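Local coordinates for protein short-chain dehydrogenase/reductase SDR (PDB 3GUY) that probably catalyses NAD(P)-dependent oxidation or reduction of a substrate not yet identified, as a member of the short-chain dehydrogenase/reductase family, at residues D[54-59]-D[108-113]. The protein carries 2 engineered substitutions. Numbering follows the deposited sequence.
Engineered in segment 54-59: Arg54 (natural residue Cys).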
loop_
_atom_site.group_PDB
_atom_site.type_symbol
_atom_site.label_atom_id
_atom_site.label_comp_id
_atom_site.label_asym_id
_atom_site.label_seq_id
_atom_site.Cartn_x
_atom_site.Cartn_y
_atom_site.Cartn_z
ATOM N N ARG D 54 30.691 -5.779 -14.548
ATOM C CA ARG D 54 30.153 -4.468 -14.859
ATOM C C ARG D 54 29.742 -3.741 -13.578
ATOM O O ARG D 54 29.334 -4.374 -12.608
ATOM C CB ARG D 54 28.915 -4.568 -15.746
ATOM C CG ARG D 54 29.024 -5.388 -17.034
ATOM C CD ARG D 54 29.292 -4.566 -18.237
ATOM N NE ARG D 54 30.670 -4.100 -18.258
ATOM C CZ ARG D 54 31.138 -3.134 -19.053
ATOM N NH1 ARG D 54 32.413 -2.817 -18.999
ATOM N NH2 ARG D 54 30.344 -2.487 -19.895
ATOM N N ASP D 55 29.901 -2.419 -13.590
ATOM C CA ASP D 55 29.296 -1.530 -12.602
ATOM C C ASP D 55 27.981 -1.032 -13.186
ATOM O O ASP D 55 27.968 -0.150 -14.031
ATOM C CB ASP D 55 30.228 -0.333 -12.294
ATOM C CG ASP D 55 29.645 0.627 -11.236
ATOM O OD1 ASP D 55 28.518 0.383 -10.706
ATOM O OD2 ASP D 55 30.321 1.652 -10.949
ATOM N N LEU D 56 26.873 -1.601 -12.727
ATOM C CA LEU D 56 25.554 -1.268 -13.258
ATOM C C LEU D 56 25.118 0.179 -12.923
ATOM O O LEU D 56 24.167 0.690 -13.506
ATOM C CB LEU D 56 24.519 -2.267 -12.733
ATOM C CG LEU D 56 24.816 -3.728 -13.129
ATOM C CD1 LEU D 56 23.829 -4.680 -12.478
ATOM C CD2 LEU D 56 24.830 -3.921 -14.642
ATOM N N ALA D 57 25.823 0.826 -12.001
ATOM C CA ALA D 57 25.548 2.242 -11.669
ATOM C C ALA D 57 26.003 3.174 -12.782
ATOM O O ALA D 57 25.708 4.335 -12.765
ATOM C CB ALA D 57 26.198 2.633 -10.312
ATOM N N SER D 58 26.698 2.624 -13.772
ATOM C CA SER D 58 27.176 3.341 -14.931
ATOM C C SER D 58 26.281 3.060 -16.102
ATOM O O SER D 58 26.191 1.925 -16.566
ATOM C CB SER D 58 28.605 2.841 -15.228
ATOM O OG SER D 58 29.082 3.388 -16.423
ATOM N N HIS D 59 25.626 4.079 -16.636
ATOM C CA HIS D 59 24.755 3.828 -17.763
ATOM C C HIS D 59 25.550 3.406 -19.008
ATOM O O HIS D 59 25.052 2.605 -19.816
ATOM C CB HIS D 59 23.782 4.977 -18.035
ATOM C CG HIS D 59 24.408 6.199 -18.614
ATOM N ND1 HIS D 59 24.560 6.382 -19.970
ATOM C CD2 HIS D 59 24.891 7.321 -18.023
ATOM C CE1 HIS D 59 25.118 7.561 -20.193
ATOM N NE2 HIS D 59 25.326 8.151 -19.029
ATOM N N ILE D 108 17.502 1.212 -12.406
ATOM C CA ILE D 108 17.002 2.137 -13.440
ATOM C C ILE D 108 17.773 1.915 -14.766
ATOM O O ILE D 108 17.190 1.846 -15.833
ATOM C CB ILE D 108 17.173 3.633 -13.011
ATOM C CG1 ILE D 108 16.139 4.028 -11.963
ATOM C CG2 ILE D 108 17.018 4.537 -14.226
ATOM C CD1 ILE D 108 16.476 5.393 -11.267
ATOM N N ASN D 109 19.087 1.804 -14.666
ATOM C CA ASN D 109 19.955 1.620 -15.863
ATOM C C ASN D 109 19.670 0.298 -16.557
ATOM O O ASN D 109 19.473 0.278 -17.756
ATOM C CB ASN D 109 21.414 1.654 -15.481
ATOM C CG ASN D 109 21.890 3.030 -15.164
ATOM O OD1 ASN D 109 21.379 4.009 -15.676
ATOM N ND2 ASN D 109 22.880 3.115 -14.306
ATOM N N VAL D 110 19.582 -0.786 -15.799
ATOM C CA VAL D 110 19.197 -2.086 -16.406
ATOM C C VAL D 110 17.816 -2.105 -16.991
ATOM O O VAL D 110 17.663 -2.464 -18.157
ATOM C CB VAL D 110 19.334 -3.246 -15.471
ATOM C CG1 VAL D 110 18.653 -4.501 -16.088
ATOM C CG2 VAL D 110 20.776 -3.505 -15.198
ATOM N N LEU D 111 16.790 -1.729 -16.228
ATOM C CA LEU D 111 15.437 -1.690 -16.789
ATOM C C LEU D 111 15.254 -0.725 -17.975
ATOM O O LEU D 111 14.500 -1.013 -18.933
ATOM C CB LEU D 111 14.370 -1.371 -15.702
ATOM C CG LEU D 111 12.920 -1.474 -16.163
ATOM C CD1 LEU D 111 12.668 -2.945 -16.705
ATOM C CD2 LEU D 111 11.906 -1.077 -15.021
ATOM N N ARG D 112 15.879 0.436 -17.914
ATOM C CA ARG D 112 15.762 1.369 -19.018
ATOM C C ARG D 112 16.388 0.777 -20.305
ATOM O O ARG D 112 15.845 0.941 -21.399
ATOM C CB ARG D 112 16.450 2.682 -18.678
ATOM C CG ARG D 112 16.539 3.654 -19.812
ATOM C CD ARG D 112 17.144 4.964 -19.351
ATOM N NE ARG D 112 17.334 5.829 -20.516
ATOM C CZ ARG D 112 18.387 5.781 -21.329
ATOM N NH1 ARG D 112 19.425 4.982 -21.075
ATOM N NH2 ARG D 112 18.429 6.604 -22.365
ATOM N N GLU D 113 17.544 0.145 -20.154
ATOM C CA GLU D 113 18.225 -0.438 -21.302
ATOM C C GLU D 113 17.412 -1.606 -21.881
ATOM O O GLU D 113 17.274 -1.737 -23.132
ATOM C CB GLU D 113 19.615 -0.869 -20.910
ATOM C CG GLU D 113 20.508 -1.184 -22.113
ATOM C CD GLU D 113 20.875 0.056 -22.925
ATOM O OE1 GLU D 113 20.870 1.182 -22.362
ATOM O OE2 GLU D 113 21.199 -0.101 -24.123
#
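In this Rossmann fold of the short-chain dehydrogenase/reductase family, the turn that leads from strand 51-53 into helix 59-67 meets the C-terminal half of the long helix 93-118, where one side-chain amide makes the polar link. Asn109 points from the helix toward the turn, CG beside its own backbone N and anti to the carbonyl carbon (chi1 -74°). Asn109 ND2 gives a nearly straight hydrogen bond to Leu56 O at 2.9 Å (N-H...O 168°). The acceptor lies almost in the amide plane and the donor in the carbonyl plane, so the ND2 N-H is aimed straight at the carbonyl oxygen, within the plane of each group. Ala57 O lies 3.4 Å from Asn109 ND2. On the other branch of the amide, Asn109 OD1 rests 3.5 Å from His59 CB, while the end of the His59 side chain leads away, and this side chain packs on Pro93 of a second subunit. Beside the polar bond, Leu56 CD2 meets Val110 CG2 at 4.1 Å, the two buried side chains crossing obliquely. Both also touch His78 of strand 75-78, so the pair sits against the central parallel sheet, while Leu56 and Asn109 lean on Val62 of helix 59-67. The Leu56 carbonyl is presented by a type I beta turn from Asp55 to Ser58, closed by a hydrogen bond from Ser58 N to Asp55 O. Ser58 then serves as N-cap, its OG accepting from Glu61 N. An Asx turn reinforces the bend: Asp55 CG stands anti to the backbone N (chi1 -179°), which leaves Asp55 OD1 to receive Ala57 N at 3.0 Å, the donor approaching from above the carboxylate plane.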